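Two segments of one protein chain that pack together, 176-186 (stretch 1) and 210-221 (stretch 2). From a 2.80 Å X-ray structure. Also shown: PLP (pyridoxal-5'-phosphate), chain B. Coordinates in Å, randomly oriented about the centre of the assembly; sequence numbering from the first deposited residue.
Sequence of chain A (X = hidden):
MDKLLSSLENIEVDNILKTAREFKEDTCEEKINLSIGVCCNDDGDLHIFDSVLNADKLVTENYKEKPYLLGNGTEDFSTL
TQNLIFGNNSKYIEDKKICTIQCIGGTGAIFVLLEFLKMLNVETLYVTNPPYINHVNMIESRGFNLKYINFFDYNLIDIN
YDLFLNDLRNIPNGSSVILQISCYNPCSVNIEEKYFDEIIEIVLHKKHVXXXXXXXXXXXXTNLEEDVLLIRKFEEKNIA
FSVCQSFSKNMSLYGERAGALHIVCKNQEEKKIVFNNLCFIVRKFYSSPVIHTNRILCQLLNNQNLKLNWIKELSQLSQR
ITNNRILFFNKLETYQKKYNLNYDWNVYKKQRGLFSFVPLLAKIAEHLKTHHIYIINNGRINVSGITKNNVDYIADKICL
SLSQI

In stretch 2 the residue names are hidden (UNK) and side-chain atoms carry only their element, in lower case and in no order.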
ATOM      1  N   SER A 176       5.800  24.501  -8.141  1.00 64.96           N
ATOM      2  CA  SER A 176       5.584  23.094  -8.346  1.00 62.62           C
ATOM      3  C   SER A 176       4.211  22.983  -8.955  1.00 61.16           C
ATOM      4  O   SER A 176       3.252  23.538  -8.418  1.00 61.33           O
ATOM      5  CB  SER A 176       5.647  22.369  -7.005  1.00 62.40           C
ATOM      6  OG  SER A 176       6.625  22.970  -6.167  1.00 63.63           O
ATOM      7  N   VAL A 177       4.114  22.292 -10.088  1.00 59.56           N
ATOM      8  CA  VAL A 177       2.849  22.212 -10.820  1.00 57.98           C
ATOM      9  C   VAL A 177       2.534  20.789 -11.253  1.00 56.57           C
ATOM     10  O   VAL A 177       3.409  20.065 -11.733  1.00 56.76           O
ATOM     11  CB  VAL A 177       2.836  23.135 -12.067  1.00 58.53           C
ATOM     12  CG1 VAL A 177       1.488  23.074 -12.775  1.00 58.10           C
ATOM     13  CG2 VAL A 177       3.145  24.549 -11.679  1.00 58.99           C
ATOM     14  N   ILE A 178       1.269  20.407 -11.086  1.00 55.22           N
ATOM     15  CA  ILE A 178       0.757  19.105 -11.521  1.00 53.17           C
ATOM     16  C   ILE A 178       0.035  19.243 -12.866  1.00 53.14           C
ATOM     17  O   ILE A 178      -0.887  20.042 -13.015  1.00 53.27           O
ATOM     18  CB  ILE A 178      -0.195  18.513 -10.469  1.00 52.15           C
ATOM     19  CG1 ILE A 178       0.575  18.158  -9.198  1.00 50.80           C
ATOM     20  CG2 ILE A 178      -0.920  17.299 -11.019  1.00 51.40           C
ATOM     21  CD1 ILE A 178      -0.256  18.271  -7.931  1.00 49.61           C
ATOM     22  N   LEU A 179       0.469  18.467 -13.848  1.00 52.80           N
ATOM     23  CA  LEU A 179      -0.124  18.533 -15.164  1.00 53.01           C
ATOM     24  C   LEU A 179      -0.624  17.177 -15.586  1.00 52.95           C
ATOM     25  O   LEU A 179       0.078  16.147 -15.443  1.00 53.01           O
ATOM     26  CB  LEU A 179       0.869  19.049 -16.203  1.00 53.47           C
ATOM     27  CG  LEU A 179       1.231  20.529 -16.126  1.00 54.93           C
ATOM     28  CD1 LEU A 179       2.319  20.878 -17.121  1.00 55.66           C
ATOM     29  CD2 LEU A 179       0.010  21.441 -16.324  1.00 57.03           C
ATOM     30  N   GLN A 180      -1.851  17.197 -16.094  1.00 52.92           N
ATOM     31  CA  GLN A 180      -2.417  16.093 -16.851  1.00 52.85           C
ATOM     32  C   GLN A 180      -2.401  16.565 -18.291  1.00 53.72           C
ATOM     33  O   GLN A 180      -3.154  17.471 -18.667  1.00 54.11           O
ATOM     34  CB  GLN A 180      -3.856  15.810 -16.429  1.00 52.57           C
ATOM     35  CG  GLN A 180      -4.057  15.424 -15.011  1.00 50.37           C
ATOM     36  CD  GLN A 180      -5.488  15.001 -14.757  1.00 51.96           C
ATOM     37  OE1 GLN A 180      -6.214  15.643 -13.993  1.00 52.84           O
ATOM     38  NE2 GLN A 180      -5.908  13.909 -15.403  1.00 51.95           N
ATOM     39  N   ILE A 181      -1.527  15.963 -19.084  1.00 54.16           N
ATOM     40  CA  ILE A 181      -1.282  16.416 -20.438  1.00 55.33           C
ATOM     41  C   ILE A 181      -2.134  15.688 -21.455  1.00 56.81           C
ATOM     42  O   ILE A 181      -2.252  16.128 -22.601  1.00 58.49           O
ATOM     43  CB  ILE A 181       0.163  16.195 -20.810  1.00 55.57           C
ATOM     44  CG1 ILE A 181       0.496  14.707 -20.754  1.00 54.65           C
ATOM     45  CG2 ILE A 181       1.053  17.001 -19.893  1.00 56.04           C
ATOM     46  CD1 ILE A 181       1.899  14.407 -21.083  1.00 55.42           C
ATOM     47  N   SER A 182      -2.720  14.569 -21.042  1.00 57.13           N
ATOM     48  CA  SER A 182      -3.478  13.715 -21.938  1.00 58.05           C
ATOM     49  C   SER A 182      -4.556  13.016 -21.135  1.00 57.56           C
ATOM     50  O   SER A 182      -4.392  12.805 -19.944  1.00 56.38           O
ATOM     51  CB  SER A 182      -2.543  12.703 -22.606  1.00 58.82           C
ATOM     52  OG  SER A 182      -3.235  11.873 -23.523  1.00 60.36           O
ATOM     53  N   CYS A 183      -5.662  12.693 -21.799  1.00 58.86           N
ATOM     54  CA  CYS A 183      -6.817  12.022 -21.187  1.00 59.34           C
ATOM     55  C   CYS A 183      -7.343  12.664 -19.906  1.00 58.59           C
ATOM     56  O   CYS A 183      -7.829  11.971 -19.011  1.00 58.51           O
ATOM     57  CB  CYS A 183      -6.510  10.546 -20.964  1.00 59.53           C
ATOM     58  SG  CYS A 183      -6.146   9.734 -22.508  1.00 62.05           S
ATOM     59  N   TYR A 184      -7.262  13.990 -19.848  1.00 58.65           N
ATOM     60  CA  TYR A 184      -7.572  14.768 -18.661  1.00 58.13           C
ATOM     61  C   TYR A 184      -8.790  14.247 -17.914  1.00 58.47           C
ATOM     62  O   TYR A 184      -9.828  13.960 -18.511  1.00 59.62           O
ATOM     63  CB  TYR A 184      -7.794  16.222 -19.050  1.00 58.21           C
ATOM     64  CG  TYR A 184      -7.618  17.198 -17.920  1.00 58.61           C
ATOM     65  CD1 TYR A 184      -8.551  17.286 -16.885  1.00 58.36           C
ATOM     66  CD2 TYR A 184      -6.514  18.056 -17.885  1.00 59.99           C
ATOM     67  CE1 TYR A 184      -8.387  18.204 -15.837  1.00 57.85           C
ATOM     68  CE2 TYR A 184      -6.342  18.991 -16.835  1.00 58.97           C
ATOM     69  CZ  TYR A 184      -7.284  19.058 -15.822  1.00 57.98           C
ATOM     70  OH  TYR A 184      -7.111  19.969 -14.797  1.00 56.45           O
ATOM     71  N   ASN A 185      -8.635  14.111 -16.602  1.00 58.26           N
ATOM     72  CA  ASN A 185      -9.721  13.736 -15.698  1.00 58.42           C
ATOM     73  C   ASN A 185     -10.067  14.893 -14.753  1.00 58.74           C
ATOM     74  O   ASN A 185      -9.278  15.226 -13.879  1.00 57.58           O
ATOM     75  CB  ASN A 185      -9.317  12.495 -14.901  1.00 57.51           C
ATOM     76  CG  ASN A 185     -10.406  12.013 -13.964  1.00 56.66           C
ATOM     77  OD1 ASN A 185     -11.323  12.755 -13.610  1.00 56.40           O
ATOM     78  ND2 ASN A 185     -10.308  10.758 -13.553  1.00 55.01           N
ATOM     79  N   PRO A 186     -11.267  15.494 -14.906  1.00 60.42           N
ATOM     80  CA  PRO A 186     -12.407  15.134 -15.772  1.00 62.06           C
ATOM     81  C   PRO A 186     -12.483  15.661 -17.221  1.00 63.79           C
ATOM     82  O   PRO A 186     -13.145  15.022 -18.038  1.00 64.73           O
ATOM     83  CB  PRO A 186     -13.604  15.670 -14.993  1.00 62.33           C
ATOM     84  CG  PRO A 186     -13.064  16.862 -14.297  1.00 61.99           C
ATOM     85  CD  PRO A 186     -11.622  16.569 -13.959  1.00 60.49           C
ATOM     86  N   UNK A 210       7.864  20.360 -12.508  1.00 64.83           N
ATOM     87  CA  UNK A 210       6.663  19.725 -13.044  1.00 63.59           C
ATOM     88  C   UNK A 210       6.459  18.264 -12.585  1.00 62.95           C
ATOM     89  O   UNK A 210       7.402  17.472 -12.478  1.00 63.34           O
ATOM     90  c   UNK A 210       6.623  21.369 -14.993  1.00 63.91           C
ATOM     91  c   UNK A 210       5.346  19.195 -15.155  1.00 62.91           C
ATOM     92  c   UNK A 210       6.586  19.883 -14.588  1.00 63.93           C
ATOM     93  c   UNK A 210       5.423  22.222 -14.556  1.00 61.88           C
ATOM     94  N   UNK A 211       5.210  17.932 -12.277  1.00 61.95           N
ATOM     95  CA  UNK A 211       4.843  16.573 -11.916  1.00 60.92           C
ATOM     96  C   UNK A 211       3.788  16.175 -12.913  1.00 60.56           C
ATOM     97  O   UNK A 211       2.714  16.775 -12.945  1.00 60.44           O
ATOM     98  c   UNK A 211       3.593  15.093 -10.256  1.00 58.78           C
ATOM     99  c   UNK A 211       4.243  16.470 -10.474  1.00 60.41           C
ATOM    100  c   UNK A 211       5.563  18.248  -9.127  1.00 60.89           C
ATOM    101  c   UNK A 211       5.296  16.762  -9.391  1.00 60.24           C
ATOM    102  N   UNK A 212       4.097  15.190 -13.743  1.00 60.51           N
ATOM    103  CA  UNK A 212       3.141  14.738 -14.730  1.00 60.61           C
ATOM    104  C   UNK A 212       2.285  13.632 -14.133  1.00 60.24           C
ATOM    105  O   UNK A 212       2.811  12.700 -13.497  1.00 59.90           O
ATOM    106  c   UNK A 212       4.697  15.258 -16.666  1.00 62.15           C
ATOM    107  c   UNK A 212       3.865  14.225 -15.976  1.00 61.47           C
ATOM    108  c   UNK A 212       4.153  16.043 -17.672  1.00 62.41           C
ATOM    109  c   UNK A 212       6.038  15.443 -16.313  1.00 63.40           C
ATOM    110  c   UNK A 212       6.277  17.189 -17.961  1.00 64.65           C
ATOM    111  c   UNK A 212       6.830  16.402 -16.954  1.00 64.16           C
ATOM    112  c   UNK A 212       4.932  17.011 -18.321  1.00 63.62           C
ATOM    113  N   UNK A 213       0.974  13.731 -14.330  1.00 60.30           N
ATOM    114  CA  UNK A 213       0.095  12.635 -13.946  1.00 60.85           C
ATOM    115  C   UNK A 213      -0.345  11.806 -15.157  1.00 61.50           C
ATOM    116  O   UNK A 213      -1.113  12.271 -16.013  1.00 62.35           O
ATOM    117  o   UNK A 213      -1.409  10.785 -12.524  1.00 65.65           O
ATOM    118  o   UNK A 213      -2.744  12.289 -11.607  1.00 64.13           O
ATOM    119  c   UNK A 213      -1.806  11.982 -12.379  1.00 62.82           C
ATOM    120  c   UNK A 213      -1.121  13.116 -13.158  1.00 60.70           C
ATOM    121  N   UNK A 214       0.143  10.569 -15.209  1.00 61.34           N
ATOM    122  CA  UNK A 214      -0.147   9.684 -16.320  1.00 61.43           C
ATOM    123  C   UNK A 214      -0.918   8.448 -15.851  1.00 61.32           C
ATOM    124  O   UNK A 214      -0.323   7.451 -15.445  1.00 61.31           O
ATOM    125  c   UNK A 214       1.143   9.341 -17.116  1.00 61.73           C
ATOM    126  c   UNK A 214       1.438  10.442 -18.119  1.00 61.79           C
ATOM    127  c   UNK A 214       2.366  11.460 -17.615  1.00 62.19           C
ATOM    128  c   UNK A 214       0.989   8.059 -17.901  1.00 62.71           C
ATOM    129  N   UNK A 215      -2.247   8.535 -15.914  1.00 61.26           N
ATOM    130  CA  UNK A 215      -3.112   7.408 -15.598  1.00 61.65           C
ATOM    131  C   UNK A 215      -3.603   6.614 -16.804  1.00 63.57           C
ATOM    132  O   UNK A 215      -4.054   5.472 -16.645  1.00 64.17           O
ATOM    133  c   UNK A 215      -4.268   7.871 -14.801  1.00 61.08           C
ATOM    134  N   UNK A 216      -3.523   7.198 -18.001  1.00 65.23           N
ATOM    135  CA  UNK A 216      -4.074   6.547 -19.197  1.00 67.39           C
ATOM    136  C   UNK A 216      -3.195   6.639 -20.447  1.00 69.47           C
ATOM    137  O   UNK A 216      -3.620   7.206 -21.464  1.00 70.25           O
ATOM    138  c   UNK A 216      -7.278   8.826 -16.687  1.00 62.04           C
ATOM    139  o   UNK A 216      -8.906   7.985 -15.155  1.00 61.26           O
ATOM    140  c   UNK A 216      -7.179   6.340 -17.897  1.00 64.41           C
ATOM    141  c   UNK A 216      -6.369   7.357 -18.377  1.00 65.52           C
ATOM    142  c   UNK A 216      -6.438   8.607 -17.766  1.00 63.49           C
ATOM    143  c   UNK A 216      -5.456   7.122 -19.544  1.00 67.46           C
ATOM    144  c   UNK A 216      -8.025   6.555 -16.826  1.00 63.53           C
ATOM    145  c   UNK A 216      -8.070   7.794 -16.225  1.00 62.20           C
ATOM    146  N   UNK A 217      -1.984   6.091 -20.400  1.00 70.92           N
ATOM    147  CA  UNK A 217      -1.195   6.017 -21.626  1.00 73.40           C
ATOM    148  C   UNK A 217      -1.966   5.125 -22.582  1.00 76.00           C
ATOM    149  O   UNK A 217      -2.261   3.974 -22.255  1.00 76.67           O
ATOM    150  n   UNK A 217       3.406   6.532 -22.682  1.00 74.34           N
ATOM    151  c   UNK A 217       0.201   5.443 -21.383  1.00 73.37           C
ATOM    152  o   UNK A 217       3.024   4.756 -21.397  1.00 73.97           O
ATOM    153  c   UNK A 217       2.668   5.839 -21.834  1.00 73.54           C
ATOM    154  c   UNK A 217       1.333   6.460 -21.417  1.00 72.71           C
ATOM    155  N   UNK A 218      -2.331   5.667 -23.739  1.00 78.20           N
ATOM    156  CA  UNK A 218      -2.937   4.858 -24.805  1.00 81.48           C
ATOM    157  C   UNK A 218      -4.434   5.016 -25.011  1.00 82.68           C
ATOM    158  O   UNK A 218      -5.052   4.234 -25.750  1.00 84.11           O
ATOM    159  N   UNK A 219      -5.011   6.032 -24.371  1.00 82.39           N
ATOM    160  CA  UNK A 219      -6.433   6.323 -24.505  1.00 83.39           C
ATOM    161  C   UNK A 219      -6.723   7.613 -25.273  1.00 84.26           C
ATOM    162  O   UNK A 219      -7.811   7.788 -25.822  1.00 85.36           O
ATOM    163  c   UNK A 219      -8.395   2.861 -22.341  1.00 83.75           C
ATOM    164  c   UNK A 219      -7.485   2.427 -21.382  1.00 82.90           C
ATOM    165  c   UNK A 219      -6.317   4.536 -21.572  1.00 82.49           C
ATOM    166  c   UNK A 219      -7.228   4.978 -22.527  1.00 82.21           C
ATOM    167  c   UNK A 219      -6.442   3.264 -20.993  1.00 82.64           C
ATOM    168  c   UNK A 219      -8.261   4.132 -22.907  1.00 83.12           C
ATOM    169  c   UNK A 219      -7.094   6.337 -23.134  1.00 81.88           C
ATOM    170  N   UNK A 220      -5.742   8.500 -25.327  1.00 84.50           N
ATOM    171  CA  UNK A 220      -5.903   9.767 -26.025  1.00 86.13           C
ATOM    172  C   UNK A 220      -5.707   9.630 -27.515  1.00 88.62           C
ATOM    173  O   UNK A 220      -6.282  10.382 -28.308  1.00 89.67           O
ATOM    174  N   UNK A 221      -4.887   8.659 -27.899  1.00 90.12           N
ATOM    175  CA  UNK A 221      -4.538   8.463 -29.301  1.00 92.20           C
ATOM    176  C   UNK A 221      -4.625   7.013 -29.725  1.00 93.96           C
ATOM    177  O   UNK A 221      -5.145   6.174 -28.991  1.00 93.89           O
ATOM    178  n   UNK A 221      -4.055  11.356 -29.732  1.00 89.85           N
ATOM    179  n   UNK A 221      -2.485  12.565 -28.923  1.00 87.53           N
ATOM    180  c   UNK A 221      -3.046  10.493 -29.365  1.00 90.30           C
ATOM    181  c   UNK A 221      -3.695  12.593 -29.448  1.00 88.65           C
ATOM    182  c   UNK A 221      -3.144   9.015 -29.560  1.00 92.00           C
ATOM    183  c   UNK A 221      -2.057  11.262 -28.858  1.00 88.31           C
TER
HETATM  184  N1  PLP B 406      -4.548  10.256 -11.544  1.00 59.51           N
HETATM  185  C2  PLP B 406      -5.663  10.355 -12.336  1.00 57.07           C
HETATM  186  C2A PLP B 406      -5.808  11.553 -13.196  1.00 55.74           C
HETATM  187  C3  PLP B 406      -6.613   9.345 -12.327  1.00 58.25           C
HETATM  188  O3  PLP B 406      -7.720   9.435 -13.133  1.00 58.49           O
HETATM  189  C4  PLP B 406      -6.436   8.235 -11.499  1.00 59.75           C
HETATM  190  C4A PLP B 406      -7.415   7.108 -11.634  1.00 62.37           C
HETATM  191  O4A PLP B 406      -7.156   6.174 -12.405  1.00 65.22           O
HETATM  192  C5  PLP B 406      -5.291   8.119 -10.688  1.00 60.08           C
HETATM  193  C6  PLP B 406      -4.355   9.155 -10.719  1.00 60.52           C
HETATM  194  C5A PLP B 406      -5.009   6.954  -9.734  1.00 59.02           C
HETATM  195  O4P PLP B 406      -5.118   5.647 -10.272  1.00 57.43           O
HETATM  196  P   PLP B 406      -5.011   4.348  -9.309  1.00 56.10           P
HETATM  197  O1P PLP B 406      -4.485   3.158 -10.060  1.00 55.19           O
HETATM  198  O2P PLP B 406      -6.392   3.954  -8.857  1.00 56.20           O
HETATM  199  O3P PLP B 406      -4.081   4.694  -8.169  1.00 53.43           O

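Position 210 carries four side-chain carbons, forked at the first, with one arm two carbons long. The end of that longer arm lies 3.7 Å from Val177 CB, and the branched, all-carbon shape identifies Ile210. Its CG2 also meets Leu179 CD1 at 4.0 Å, on the face of the sheet shared by Val177 and Leu179.

Position 211 repeats the forked four-carbon pattern on the other face, its CB 4.2 Å from Ile178 CG1; it is Ile211. Its backbone is held at both ends: its N donates to Val177 O at 2.8 Å, and its O accepts from Leu179 N at 3.0 Å.

At 212, one carbon leads to a six-membered ring of carbon alone, with no oxygen, which gives Phe212. Ile181 CG2 lies at the edge of this ring, 3.9 Å from Phe212 CD2.

Position 213 has two carbons, the second bearing two oxygens: a carboxylate, Asp213. Its N donates to Leu179 O at 2.8 Å, while Asp213 OD2 lies 2.7 Å from N1 of the pyridoxal phosphate.

Position 214 has four carbons, again forked at the first with one longer arm, and its side chain comes no closer than 4.6 Å to stretch 1; it is Ile214. A single carbon at 215 makes Ala215, whose CB lies 3.7 Å from PLP C3.

At 216, one carbon bears a six-carbon ring with one oxygen, packed against Cys183 CB: Tyr216. Its CD2 is 3.7 Å from that CB, and its OH hydrogen-bonds PLP O3 at 2.8 Å.

Position 217 has three carbons, the third carrying one oxygen and one nitrogen, and points away; this is Gln217. Position 218 has no side chain, so it is Gly218, and its backbone angles by themselves call for glycine.

One carbon and an all-carbon six-membered ring at 219 give Phe219, whose CB lies 3.6 Å from Cys183 SG although the ring leads away. Position 220 is bare: Gly220. A CB here would fall 2.8 Å from Ser182 OG, a clash. At 221, one carbon joins a five-membered ring of three carbons and two nitrogens, His221, beyond contact distance.

The contact begins as a parallel strand pair, with three backbone hydrogen bonds setting the register and aliphatic side chains packing on both faces. Beyond the strands, Cys183 fits against the turn, its SG 3.1 Å from Gly220 N. Both stretches also reach the cofactor: Asn185 ND2 donates to PLP O3 at 2.9 Å, joining Tyr216 at the same oxygen.

Stretch 2 210-221: IIFDIAYQGFGH
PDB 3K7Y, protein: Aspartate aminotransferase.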